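Local structure of uncharacterized protein (Legionella longbeachae NSW150, 4JZA) at residues K676-V682 / E754-Q758; A683-E688 / I750-E754; V760-E765 / Y778-R782. The protein probably dephosphorylates phosphoinositides such as phosphatidylinositol 3-phosphate, and so is likely to act on lipid metabolism in the interaction between pathogen and host. The contacts are given in a common frame with arbitrary orientation. Numbering follows the deposited sequence.

Helix 748-761 takes part in all three contacts and serves as the common element of this small helical assembly. Interactions 1 and 2 are adjacent parts of one helix-helix interface, in which helix 676-702 runs against it; their centres are about 8 Å apart and they share Glu754. Interaction 3 follows in the chain, where the C-terminal end of helix 748-761 and the loop beyond it meet helix 772-782. Its centre is about 12 Å from that of interaction 1, with Leu757 and Ile756 touching Leu781, and about 16 Å from that of interaction 2. One helix thus takes part in both a long-range pairing and the packing of two consecutive helices, within the helical C-terminal region.

Interaction 1. Residues K676-V682 / E754-Q758; sequences KLLCRLV and EKILQ
Cys679 lies across the backbone turn at Leu757-Gln758, in the m rotamer, with its SG 3.6 Å from Leu757 C and 3.5 Å from Gln758 N. This close fit is the centre of an antiparallel helix pair, inclined by about 40°, within the all-helical C-terminal region. The axes of 676-682 and 754-758 approach to 8.4 Å, and their N-to-C directions differ by 140°. Both segments are regular alpha helix, in keeping with the bonds Arg680 N to Lys676 O and Gln758 N to Glu754 O (each 3.0 Å), and Arg680 and Glu754 mark the register, with CA atoms 5.1 Å apart. Cys679 CB is 3.7 Å from Glu754 O, consistent with a small residue at the close approach. On one flank the contact is apolar, with Leu757 (m, t) directed at the partner helix. On the other it is polar. Glu754, extended through two t angles, forms a salt bridge from OE1 to Arg680 NH2 at 3.2 Å, supplemented by a weak hydrogen bond from Arg680 NE to Glu754 OE2 at 3.5 Å. The all-t chain of Lys676 runs past Gln758, Lys676 CG being 3.1 Å from Gln758 NE2. Leu677 and Leu681 leave on the far side, and their side chains touch helices 74-87 and 95-116. The apolar flank closes where Val682 CG1 meets Leu757 CD1 at 3.8 Å.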
ATOM      1  N   LYS A 676       1.846  -4.692  28.713  1.00 49.44           N
ATOM      2  CA  LYS A 676       0.592  -4.202  29.228  1.00 50.50           C
ATOM      3  C   LYS A 676      -0.609  -4.648  28.412  1.00 45.88           C
ATOM      4  O   LYS A 676      -1.693  -4.838  28.965  1.00 48.80           O
ATOM      5  CB  LYS A 676       0.647  -2.681  29.317  1.00 56.93           C
ATOM      6  CG  LYS A 676      -0.689  -2.007  29.656  1.00 69.28           C
ATOM      7  CD  LYS A 676      -0.507  -0.700  30.432  1.00 77.47           C
ATOM      8  CE  LYS A 676      -1.814  -0.219  31.046  1.00 82.42           C
ATOM      9  NZ  LYS A 676      -1.582   1.112  31.666  1.00 84.72           N
ATOM     10  N   LEU A 677      -0.422  -4.780  27.107  1.00 40.59           N
ATOM     11  CA  LEU A 677      -1.505  -5.067  26.174  1.00 42.68           C
ATOM     12  C   LEU A 677      -1.927  -6.531  26.279  1.00 43.57           C
ATOM     13  O   LEU A 677      -3.131  -6.848  26.339  1.00 46.69           O
ATOM     14  CB  LEU A 677      -1.085  -4.716  24.711  1.00 41.27           C
ATOM     15  CG  LEU A 677      -2.063  -5.105  23.579  1.00 42.51           C
ATOM     16  CD1 LEU A 677      -3.390  -4.328  23.603  1.00 41.39           C
ATOM     17  CD2 LEU A 677      -1.401  -4.997  22.224  1.00 39.83           C
ATOM     18  N   LEU A 678      -0.923  -7.408  26.282  1.00 42.45           N
ATOM     19  CA  LEU A 678      -1.099  -8.844  26.484  1.00 40.04           C
ATOM     20  C   LEU A 678      -1.867  -9.139  27.761  1.00 39.69           C
ATOM     21  O   LEU A 678      -2.744  -9.968  27.748  1.00 40.69           O
ATOM     22  CB  LEU A 678       0.255  -9.534  26.542  1.00 38.65           C
ATOM     23  CG  LEU A 678       0.208 -11.044  26.804  1.00 40.99           C
ATOM     24  CD1 LEU A 678      -0.437 -11.816  25.701  1.00 40.05           C
ATOM     25  CD2 LEU A 678       1.576 -11.624  27.027  1.00 42.33           C
ATOM     26  N   CYS A 679      -1.521  -8.455  28.848  1.00 39.71           N
ATOM     27  CA  CYS A 679      -2.219  -8.586  30.097  1.00 40.47           C
ATOM     28  C   CYS A 679      -3.649  -8.047  30.000  1.00 40.54           C
ATOM     29  O   CYS A 679      -4.563  -8.643  30.532  1.00 38.47           O
ATOM     30  CB  CYS A 679      -1.502  -7.847  31.221  1.00 41.47           C
ATOM     31  SG  CYS A 679       0.164  -8.456  31.632  0.97 43.22           S
ATOM     32  N   ARG A 680      -3.834  -6.904  29.366  1.00 44.47           N
ATOM     33  CA  ARG A 680      -5.161  -6.296  29.230  1.00 45.12           C
ATOM     34  C   ARG A 680      -6.115  -7.254  28.529  1.00 43.36           C
ATOM     35  O   ARG A 680      -7.257  -7.427  28.981  1.00 39.66           O
ATOM     36  CB  ARG A 680      -5.080  -5.006  28.443  1.00 47.64           C
ATOM     37  CG  ARG A 680      -6.428  -4.529  27.930  1.00 51.17           C
ATOM     38  CD  ARG A 680      -6.373  -3.106  27.460  1.00 50.25           C
ATOM     39  NE  ARG A 680      -6.265  -2.232  28.619  1.00 55.37           N
ATOM     40  CZ  ARG A 680      -5.533  -1.125  28.646  1.00 60.05           C
ATOM     41  NH1 ARG A 680      -4.789  -0.770  27.594  1.00 58.33           N
ATOM     42  NH2 ARG A 680      -5.499  -0.403  29.752  1.00 61.87           N
ATOM     43  N   LEU A 681      -5.610  -7.881  27.464  1.00 39.48           N
ATOM     44  CA  LEU A 681      -6.381  -8.776  26.638  1.00 39.60           C
ATOM     45  C   LEU A 681      -6.545 -10.140  27.269  1.00 40.79           C
ATOM     46  O   LEU A 681      -7.568 -10.795  27.062  1.00 39.79           O
ATOM     47  CB  LEU A 681      -5.703  -8.946  25.261  1.00 41.53           C
ATOM     48  CG  LEU A 681      -5.705  -7.747  24.291  1.00 41.24           C
ATOM     49  CD1 LEU A 681      -5.087  -8.094  22.933  1.00 41.77           C
ATOM     50  CD2 LEU A 681      -7.115  -7.206  24.105  1.00 40.48           C
ATOM     51  N   VAL A 682      -5.534 -10.607  28.020  1.00 40.40           N
ATOM     52  CA  VAL A 682      -5.672 -11.862  28.747  1.00 35.95           C
ATOM     53  C   VAL A 682      -6.768 -11.697  29.769  1.00 37.71           C
ATOM     54  O   VAL A 682      -7.606 -12.557  29.914  1.00 41.29           O
ATOM     55  CB  VAL A 682      -4.361 -12.310  29.329  1.00 35.29           C
ATOM     56  CG1 VAL A 682      -4.545 -13.314  30.454  1.00 37.06           C
ATOM     57  CG2 VAL A 682      -3.517 -12.923  28.239  1.00 35.30           C
ATOM     58  N   GLU A 754      -5.888  -7.675  35.309  1.00 47.35           N
ATOM     59  CA  GLU A 754      -4.980  -7.064  34.316  1.00 49.82           C
ATOM     60  C   GLU A 754      -3.722  -6.598  35.048  1.00 50.55           C
ATOM     61  O   GLU A 754      -2.585  -6.915  34.667  1.00 48.06           O
ATOM     62  CB  GLU A 754      -5.651  -5.866  33.579  1.00 51.33           C
ATOM     63  CG  GLU A 754      -4.736  -5.089  32.627  1.00 53.62           C
ATOM     64  CD  GLU A 754      -5.390  -3.884  31.933  1.00 56.76           C
ATOM     65  OE1 GLU A 754      -4.671  -2.902  31.616  1.00 66.44           O
ATOM     66  OE2 GLU A 754      -6.607  -3.903  31.672  1.00 55.98           O
ATOM     67  N   LYS A 755      -3.956  -5.839  36.105  1.00 49.97           N
ATOM     68  CA  LYS A 755      -2.872  -5.198  36.806  1.00 54.31           C
ATOM     69  C   LYS A 755      -2.022  -6.190  37.562  1.00 49.44           C
ATOM     70  O   LYS A 755      -0.824  -6.067  37.578  1.00 53.29           O
ATOM     71  CB  LYS A 755      -3.410  -4.116  37.743  1.00 59.69           C
ATOM     72  CG  LYS A 755      -3.828  -2.841  37.012  1.00 61.98           C
ATOM     73  CD  LYS A 755      -4.608  -1.964  37.965  1.00 73.41           C
ATOM     74  CE  LYS A 755      -4.894  -0.602  37.377  1.00 79.35           C
ATOM     75  NZ  LYS A 755      -4.936   0.393  38.488  1.00 84.28           N
ATOM     76  N   ILE A 756      -2.652  -7.171  38.185  1.00 46.26           N
ATOM     77  CA  ILE A 756      -1.941  -8.201  38.870  1.00 41.33           C
ATOM     78  C   ILE A 756      -1.081  -8.996  37.928  1.00 41.24           C
ATOM     79  O   ILE A 756       0.018  -9.394  38.282  1.00 42.46           O
ATOM     80  CB  ILE A 756      -2.912  -9.127  39.566  1.00 44.08           C
ATOM     81  CG1 ILE A 756      -3.501  -8.390  40.793  1.00 45.71           C
ATOM     82  CG2 ILE A 756      -2.222 -10.422  40.002  1.00 42.84           C
ATOM     83  CD1 ILE A 756      -4.685  -9.100  41.437  1.00 42.86           C
ATOM     84  N   LEU A 757      -1.578  -9.249  36.730  1.00 39.79           N
ATOM     85  CA  LEU A 757      -0.792  -9.924  35.731  1.00 38.26           C
ATOM     86  C   LEU A 757       0.387  -9.105  35.178  1.00 39.18           C
ATOM     87  O   LEU A 757       1.397  -9.676  34.808  1.00 39.00           O
ATOM     88  CB  LEU A 757      -1.683 -10.324  34.588  1.00 39.49           C
ATOM     89  CG  LEU A 757      -2.703 -11.432  34.753  1.00 40.41           C
ATOM     90  CD1 LEU A 757      -3.680 -11.353  33.585  1.00 40.22           C
ATOM     91  CD2 LEU A 757      -2.027 -12.786  34.741  1.00 42.45           C
ATOM     92  N   GLN A 758       0.247  -7.786  35.091  1.00 42.49           N
ATOM     93  CA  GLN A 758       1.392  -6.896  34.860  1.00 44.60           C
ATOM     94  C   GLN A 758       2.539  -7.144  35.893  1.00 43.98           C
ATOM     95  O   GLN A 758       3.720  -7.291  35.528  1.00 38.81           O
ATOM     96  CB  GLN A 758       0.980  -5.422  34.951  1.00 49.76           C
ATOM     97  CG  GLN A 758       0.684  -4.758  33.614  1.00 59.91           C
ATOM     98  CD  GLN A 758      -0.292  -3.577  33.716  1.00 65.42           C
ATOM     99  OE1 GLN A 758      -0.631  -3.086  34.793  1.00 72.30           O
ATOM    100  NE2 GLN A 758      -0.738  -3.124  32.584  1.00 72.92           N
TER

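Interaction 2. Residues A683-E688 / I750-E754; sequences ARQLGE and IIRIE
Ile750 opens segment 750-754 as a knob in a hole formed by Ala683, Arg684, Gly687 and Glu688, an example of knobs-into-holes packing. In its m, t rotamer, Ile750 CG2 lies 3.9 Å from Ala683 CB and Ile750 CD1 3.8 Å from Glu688 N. Both segments lie on helices, with Glu754 N bonded to Ile750 O at 3.0 Å and Gly687 N to Ala683 O at 3.2 Å, although Gly687 itself has phi/psi of 79/170°, a positive phi that suits glycine. Ile753 CG2 is 4.0 Å from Ala683 CB and 4.2 Å from Leu686 CD1. At Glu754 comes the nearest CA pair, 5.3 Å from Ala683 CA to Glu754 CA, with Ala683 CB 3.8 Å from Glu754 N. The axes of 683-688 and 750-754 approach to 9.3 Å, with N-to-C directions 140° apart, and no hydrogen bond joins them. Beyond the pair, Leu686 packs on Phe794 and Val798 of helix 794-817, while Ile753 reaches Cys691 and Tyr695 farther along helix 676-702.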
ATOM      1  N   ALA A 683      -6.839 -10.565  30.441  1.00 39.38           N
ATOM      2  CA  ALA A 683      -7.887 -10.405  31.425  1.00 42.66           C
ATOM      3  C   ALA A 683      -9.251 -10.347  30.767  1.00 46.22           C
ATOM      4  O   ALA A 683     -10.232 -10.756  31.362  1.00 48.26           O
ATOM      5  CB  ALA A 683      -7.661  -9.180  32.272  1.00 41.68           C
ATOM      6  N   ARG A 684      -9.323  -9.784  29.577  1.00 48.89           N
ATOM      7  CA  ARG A 684     -10.607  -9.641  28.910  1.00 54.33           C
ATOM      8  C   ARG A 684     -11.060 -11.008  28.393  1.00 50.76           C
ATOM      9  O   ARG A 684     -12.225 -11.368  28.535  1.00 44.34           O
ATOM     10  CB  ARG A 684     -10.578  -8.548  27.819  1.00 58.97           C
ATOM     11  CG  ARG A 684     -11.267  -7.263  28.276  1.00 67.84           C
ATOM     12  CD  ARG A 684     -10.422  -6.001  28.137  1.00 74.19           C
ATOM     13  NE  ARG A 684     -10.810  -5.263  26.944  1.00 82.80           N
ATOM     14  CZ  ARG A 684     -10.555  -3.979  26.734  1.00 82.73           C
ATOM     15  NH1 ARG A 684      -9.881  -3.247  27.622  1.00 74.11           N
ATOM     16  NH2 ARG A 684     -10.973  -3.430  25.609  1.00 91.04           N
ATOM     17  N   GLN A 685     -10.133 -11.788  27.867  1.00 45.94           N
ATOM     18  CA  GLN A 685     -10.444 -13.166  27.522  1.00 48.08           C
ATOM     19  C   GLN A 685     -10.876 -14.044  28.734  1.00 49.67           C
ATOM     20  O   GLN A 685     -11.773 -14.851  28.602  1.00 51.47           O
ATOM     21  CB  GLN A 685      -9.276 -13.810  26.793  1.00 45.13           C
ATOM     22  CG  GLN A 685      -9.576 -15.166  26.250  1.00 43.21           C
ATOM     23  CD  GLN A 685      -8.533 -15.629  25.257  1.00 46.34           C
ATOM     24  OE1 GLN A 685      -8.065 -16.688  25.338  1.00 46.16           O
ATOM     25  NE2 GLN A 685      -8.088 -14.830  24.443  1.00 46.52           N
ATOM     26  N   LEU A 686     -10.275 -13.862  29.907  1.00 48.24           N
ATOM     27  CA  LEU A 686     -10.771 -14.529  31.112  1.00 45.48           C
ATOM     28  C   LEU A 686     -12.239 -14.182  31.398  1.00 44.92           C
ATOM     29  O   LEU A 686     -13.048 -15.037  31.748  1.00 48.82           O
ATOM     30  CB  LEU A 686      -9.897 -14.166  32.314  1.00 43.33           C
ATOM     31  CG  LEU A 686      -8.616 -14.996  32.291  1.00 43.81           C
ATOM     32  CD1 LEU A 686      -7.496 -14.401  33.125  1.00 43.44           C
ATOM     33  CD2 LEU A 686      -8.875 -16.431  32.731  1.00 43.50           C
ATOM     34  N   GLY A 687     -12.583 -12.915  31.259  1.00 46.20           N
ATOM     35  CA  GLY A 687     -13.954 -12.460  31.475  1.00 45.76           C
ATOM     36  C   GLY A 687     -14.265 -12.328  32.942  1.00 45.41           C
ATOM     37  O   GLY A 687     -13.502 -12.782  33.800  1.00 41.49           O
ATOM     38  N   GLU A 688     -15.415 -11.727  33.215  1.00 46.54           N
ATOM     39  CA  GLU A 688     -15.785 -11.338  34.549  1.00 51.15           C
ATOM     40  C   GLU A 688     -15.848 -12.542  35.496  1.00 51.86           C
ATOM     41  O   GLU A 688     -15.324 -12.530  36.609  1.00 49.69           O
ATOM     42  CB  GLU A 688     -17.129 -10.620  34.504  1.00 58.93           C
ATOM     43  CG  GLU A 688     -17.352  -9.690  35.689  1.00 72.32           C
ATOM     44  CD  GLU A 688     -18.836  -9.444  36.005  1.00 82.40           C
ATOM     45  OE1 GLU A 688     -19.165  -8.833  37.056  1.00 88.41           O
ATOM     46  OE2 GLU A 688     -19.692  -9.851  35.199  1.00 87.60           O
ATOM     47  N   ILE A 750     -11.785  -7.382  36.547  1.00 46.85           N
ATOM     48  CA  ILE A 750     -11.052  -7.590  35.300  1.00 48.00           C
ATOM     49  C   ILE A 750      -9.815  -6.683  35.267  1.00 51.50           C
ATOM     50  O   ILE A 750      -8.756  -7.137  34.875  1.00 52.47           O
ATOM     51  CB  ILE A 750     -11.929  -7.342  34.063  1.00 46.52           C
ATOM     52  CG1 ILE A 750     -13.110  -8.316  34.043  1.00 48.66           C
ATOM     53  CG2 ILE A 750     -11.154  -7.520  32.775  1.00 45.66           C
ATOM     54  CD1 ILE A 750     -13.977  -8.235  32.774  1.00 47.88           C
ATOM     55  N   ILE A 751      -9.951  -5.421  35.685  1.00 54.61           N
ATOM     56  CA  ILE A 751      -8.818  -4.487  35.694  1.00 57.74           C
ATOM     57  C   ILE A 751      -7.814  -4.917  36.766  1.00 52.01           C
ATOM     58  O   ILE A 751      -6.605  -4.879  36.570  1.00 49.72           O
ATOM     59  CB  ILE A 751      -9.172  -2.966  35.945  1.00 67.59           C
ATOM     60  CG1 ILE A 751     -10.678  -2.617  35.861  1.00 74.55           C
ATOM     61  CG2 ILE A 751      -8.380  -2.071  34.990  1.00 69.67           C
ATOM     62  CD1 ILE A 751     -11.148  -1.929  34.589  1.00 73.71           C
ATOM     63  N   ARG A 752      -8.314  -5.316  37.920  1.00 52.58           N
ATOM     64  CA  ARG A 752      -7.441  -5.814  38.993  1.00 50.78           C
ATOM     65  C   ARG A 752      -6.590  -6.994  38.481  1.00 48.45           C
ATOM     66  O   ARG A 752      -5.385  -7.021  38.723  1.00 43.97           O
ATOM     67  CB  ARG A 752      -8.247  -6.233  40.218  1.00 55.36           C
ATOM     68  CG  ARG A 752      -9.050  -5.133  40.908  1.00 61.61           C
ATOM     69  CD  ARG A 752      -8.137  -4.133  41.590  1.00 71.55           C
ATOM     70  NE  ARG A 752      -8.859  -2.990  42.166  1.00 79.28           N
ATOM     71  CZ  ARG A 752      -9.268  -2.893  43.431  1.00 83.16           C
ATOM     72  NH1 ARG A 752      -9.050  -3.887  44.295  1.00 87.07           N
ATOM     73  NH2 ARG A 752      -9.920  -1.803  43.839  1.00 78.67           N
ATOM     74  N   ILE A 753      -7.206  -7.927  37.735  1.00 44.96           N
ATOM     75  CA  ILE A 753      -6.481  -9.083  37.232  1.00 44.18           C
ATOM     76  C   ILE A 753      -5.494  -8.629  36.152  1.00 43.52           C
ATOM     77  O   ILE A 753      -4.398  -9.135  36.096  1.00 40.45           O
ATOM     78  CB  ILE A 753      -7.416 -10.272  36.810  1.00 45.83           C
ATOM     79  CG1 ILE A 753      -7.471 -11.369  37.851  1.00 49.28           C
ATOM     80  CG2 ILE A 753      -6.856 -11.081  35.660  1.00 46.17           C
ATOM     81  CD1 ILE A 753      -7.960 -10.949  39.203  1.00 55.06           C
ATOM     82  N   GLU A 754      -5.888  -7.675  35.309  1.00 47.35           N
ATOM     83  CA  GLU A 754      -4.980  -7.064  34.316  1.00 49.82           C
ATOM     84  C   GLU A 754      -3.722  -6.598  35.048  1.00 50.55           C
ATOM     85  O   GLU A 754      -2.585  -6.915  34.667  1.00 48.06           O
ATOM     86  CB  GLU A 754      -5.651  -5.866  33.579  1.00 51.33           C
ATOM     87  CG  GLU A 754      -4.736  -5.089  32.627  1.00 53.62           C
ATOM     88  CD  GLU A 754      -5.390  -3.884  31.933  1.00 56.76           C
ATOM     89  OE1 GLU A 754      -4.671  -2.902  31.616  1.00 66.44           O
ATOM     90  OE2 GLU A 754      -6.607  -3.903  31.672  1.00 55.98           O
TER

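Interaction 3. Residues V760-E765 / Y778-R782; sequences VSERPE and YGRLR
Val760 and Ser761 have helical angles; farther on, Arg763 (phi -74°, psi 154°) and Pro764 (phi -69°, psi 152°) are extended, and Arg763 N donates to Val760 O at 3.0 Å. The opposing segment 778-782 is helical, with Arg782 N bonded to Tyr778 O at 2.8 Å. The CA atoms come nearest at Val760 and Tyr778, 5.8 Å apart, and the loop then diverges, the CA atoms of Glu765 and Gly779 being 8.2 Å apart. These are two consecutive helices joined by a loop, the end of the first packing on the second. Val760 supplies the apolar part, its CG1 3.6 Å from Tyr778 O and its CG2 3.8 Å from Leu781 CB. Arg763 CG lies over one face of the Tyr778 ring in a CH-pi contact, 3.7 Å from the ring centroid and 13° off the normal; Arg763 NE donates to Val759 O. Arg782 reaches back into the bend, where its NH2 is 2.7 Å from Arg763 O, too poorly angled for a hydrogen bond. Glu765, though poorly ordered, forms a salt bridge from OE2 to Arg782 NE at 2.9 Å, with the oxygen over the guanidinium face, so the attraction is one of charge. Around the contact, Tyr778 touches Ile733 of helix 731-740, Leu781 packs on Ile756 and Leu757 of helix 748-761 and on Trp805 of helix 794-817, and Arg780 bridges to Glu804 on helix 794-817.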
ATOM      1  N   VAL A 760       3.071  -9.885  37.836  1.00 36.59           N
ATOM      2  CA  VAL A 760       3.590 -11.215  37.588  1.00 37.87           C
ATOM      3  C   VAL A 760       4.473 -11.304  36.344  1.00 37.50           C
ATOM      4  O   VAL A 760       5.477 -11.989  36.335  1.00 34.83           O
ATOM      5  CB  VAL A 760       2.427 -12.248  37.435  1.00 39.70           C
ATOM      6  CG1 VAL A 760       2.925 -13.583  36.857  1.00 38.93           C
ATOM      7  CG2 VAL A 760       1.734 -12.498  38.780  1.00 39.73           C
ATOM      8  N   SER A 761       4.071 -10.636  35.273  1.00 37.60           N
ATOM      9  CA  SER A 761       4.808 -10.746  34.023  1.00 37.18           C
ATOM     10  C   SER A 761       6.233 -10.194  34.156  1.00 40.48           C
ATOM     11  O   SER A 761       7.080 -10.551  33.354  1.00 35.42           O
ATOM     12  CB  SER A 761       4.116  -9.930  32.965  1.00 38.48           C
ATOM     13  OG  SER A 761       4.221  -8.522  33.255  1.00 38.25           O
ATOM     14  N   GLU A 762       6.466  -9.292  35.137  1.00 41.29           N
ATOM     15  CA  GLU A 762       7.803  -8.739  35.452  1.00 42.88           C
ATOM     16  C   GLU A 762       8.664  -9.661  36.349  1.00 42.95           C
ATOM     17  O   GLU A 762       9.871  -9.424  36.477  1.00 40.09           O
ATOM     18  CB  GLU A 762       7.676  -7.414  36.197  1.00 46.40           C
ATOM     19  CG  GLU A 762       7.022  -6.279  35.416  1.00 51.72           C
ATOM     20  CD  GLU A 762       6.577  -5.118  36.322  1.00 56.42           C
ATOM     21  OE1 GLU A 762       6.528  -5.257  37.598  1.00 52.64           O
ATOM     22  OE2 GLU A 762       6.272  -4.058  35.720  1.00 55.57           O
ATOM     23  N   ARG A 763       8.054 -10.670  36.985  1.00 38.04           N
ATOM     24  CA  ARG A 763       8.772 -11.467  37.941  1.00 37.99           C
ATOM     25  C   ARG A 763       9.744 -12.393  37.212  1.00 39.68           C
ATOM     26  O   ARG A 763       9.560 -12.702  36.051  1.00 42.03           O
ATOM     27  CB  ARG A 763       7.841 -12.328  38.785  1.00 40.26           C
ATOM     28  CG  ARG A 763       6.766 -11.607  39.555  1.00 39.96           C
ATOM     29  CD  ARG A 763       7.342 -10.566  40.475  1.00 37.95           C
ATOM     30  NE  ARG A 763       7.080  -9.254  39.949  1.00 38.28           N
ATOM     31  CZ  ARG A 763       7.486  -8.119  40.497  1.00 39.08           C
ATOM     32  NH1 ARG A 763       8.228  -8.126  41.592  1.00 39.56           N
ATOM     33  NH2 ARG A 763       7.120  -6.976  39.934  1.00 39.07           N
ATOM     34  N   PRO A 764      10.834 -12.799  37.872  1.00 39.68           N
ATOM     35  CA  PRO A 764      11.742 -13.749  37.270  1.00 39.32           C
ATOM     36  C   PRO A 764      11.099 -15.101  37.174  1.00 41.24           C
ATOM     37  O   PRO A 764      10.314 -15.412  38.003  1.00 44.78           O
ATOM     38  CB  PRO A 764      12.880 -13.791  38.259  1.00 39.44           C
ATOM     39  CG  PRO A 764      12.898 -12.449  38.837  1.00 40.54           C
ATOM     40  CD  PRO A 764      11.467 -12.061  38.973  1.00 39.99           C
ATOM     41  N   GLU A 765      11.487 -15.905  36.199  1.00 47.26           N
ATOM     42  CA  GLU A 765      10.843 -17.162  35.874  1.00 54.29           C
ATOM     43  C   GLU A 765      11.115 -18.164  36.946  1.00 50.68           C
ATOM     44  O   GLU A 765      10.197 -18.735  37.465  1.00 43.24           O
ATOM     45  CB  GLU A 765      11.395 -17.720  34.575  1.00 65.45           C
ATOM     46  CG  GLU A 765      10.476 -18.710  33.881  1.00 83.47           C
ATOM     47  CD  GLU A 765       9.568 -17.999  32.902  1.00 95.66           C
ATOM     48  OE1 GLU A 765       9.754 -18.145  31.671  1.00 98.66           O
ATOM     49  OE2 GLU A 765       8.691 -17.250  33.375  1.00111.94           O
ATOM     50  N   TYR A 778       2.650 -16.844  41.402  1.00 36.05           N
ATOM     51  CA  TYR A 778       3.356 -16.390  40.212  1.00 34.22           C
ATOM     52  C   TYR A 778       3.222 -17.361  39.059  1.00 34.03           C
ATOM     53  O   TYR A 778       2.920 -16.979  37.907  1.00 33.17           O
ATOM     54  CB  TYR A 778       4.854 -16.204  40.501  1.00 33.31           C
ATOM     55  CG  TYR A 778       5.243 -15.041  41.403  1.00 34.17           C
ATOM     56  CD1 TYR A 778       4.299 -14.163  41.928  1.00 34.73           C
ATOM     57  CD2 TYR A 778       6.591 -14.818  41.730  1.00 34.59           C
ATOM     58  CE1 TYR A 778       4.681 -13.116  42.744  1.00 35.58           C
ATOM     59  CE2 TYR A 778       6.979 -13.756  42.523  1.00 34.98           C
ATOM     60  CZ  TYR A 778       6.026 -12.915  43.042  1.00 34.92           C
ATOM     61  OH  TYR A 778       6.406 -11.858  43.839  1.00 31.70           O
ATOM     62  N   GLY A 779       3.460 -18.631  39.353  1.00 35.58           N
ATOM     63  CA  GLY A 779       3.414 -19.674  38.315  1.00 34.13           C
ATOM     64  C   GLY A 779       2.077 -19.836  37.620  1.00 32.43           C
ATOM     65  O   GLY A 779       1.986 -19.958  36.425  1.00 31.10           O
ATOM     66  N   ARG A 780       1.010 -19.862  38.384  1.00 35.29           N
ATOM     67  CA  ARG A 780      -0.315 -20.054  37.783  1.00 35.58           C
ATOM     68  C   ARG A 780      -0.774 -18.849  37.011  1.00 35.81           C
ATOM     69  O   ARG A 780      -1.282 -18.998  35.888  1.00 35.80           O
ATOM     70  CB  ARG A 780      -1.370 -20.349  38.849  1.00 35.82           C
ATOM     71  CG  ARG A 780      -1.143 -21.653  39.558  1.00 35.94           C
ATOM     72  CD  ARG A 780      -1.431 -22.812  38.660  1.00 36.41           C
ATOM     73  NE  ARG A 780      -1.130 -24.049  39.345  1.00 37.59           N
ATOM     74  CZ  ARG A 780      -1.350 -25.264  38.856  1.00 37.03           C
ATOM     75  NH1 ARG A 780      -1.871 -25.420  37.687  1.00 38.72           N
ATOM     76  NH2 ARG A 780      -1.107 -26.330  39.575  1.00 38.30           N
ATOM     77  N   LEU A 781      -0.654 -17.669  37.635  1.00 35.27           N
ATOM     78  CA  LEU A 781      -0.988 -16.442  36.965  1.00 34.12           C
ATOM     79  C   LEU A 781      -0.155 -16.326  35.703  1.00 35.64           C
ATOM     80  O   LEU A 781      -0.666 -15.954  34.657  1.00 36.30           O
ATOM     81  CB  LEU A 781      -0.777 -15.253  37.867  1.00 34.71           C
ATOM     82  CG  LEU A 781      -1.972 -15.099  38.812  1.00 36.28           C
ATOM     83  CD1 LEU A 781      -1.682 -14.132  39.944  1.00 37.14           C
ATOM     84  CD2 LEU A 781      -3.198 -14.622  38.072  1.00 35.53           C
ATOM     85  N   ARG A 782       1.125 -16.658  35.756  1.00 35.78           N
ATOM     86  CA  ARG A 782       1.912 -16.499  34.551  1.00 36.85           C
ATOM     87  C   ARG A 782       1.448 -17.482  33.495  1.00 36.80           C
ATOM     88  O   ARG A 782       1.539 -17.232  32.284  1.00 37.04           O
ATOM     89  CB  ARG A 782       3.396 -16.611  34.849  1.00 39.97           C
ATOM     90  CG  ARG A 782       4.362 -16.531  33.666  1.00 39.38           C
ATOM     91  CD  ARG A 782       5.776 -17.006  34.104  1.00 41.54           C
ATOM     92  NE  ARG A 782       6.495 -15.838  34.574  1.00 46.04           N
ATOM     93  CZ  ARG A 782       7.033 -15.644  35.773  1.00 56.07           C
ATOM     94  NH1 ARG A 782       7.111 -16.584  36.749  1.00 63.92           N
ATOM     95  NH2 ARG A 782       7.572 -14.472  35.974  1.00 57.31           N
TER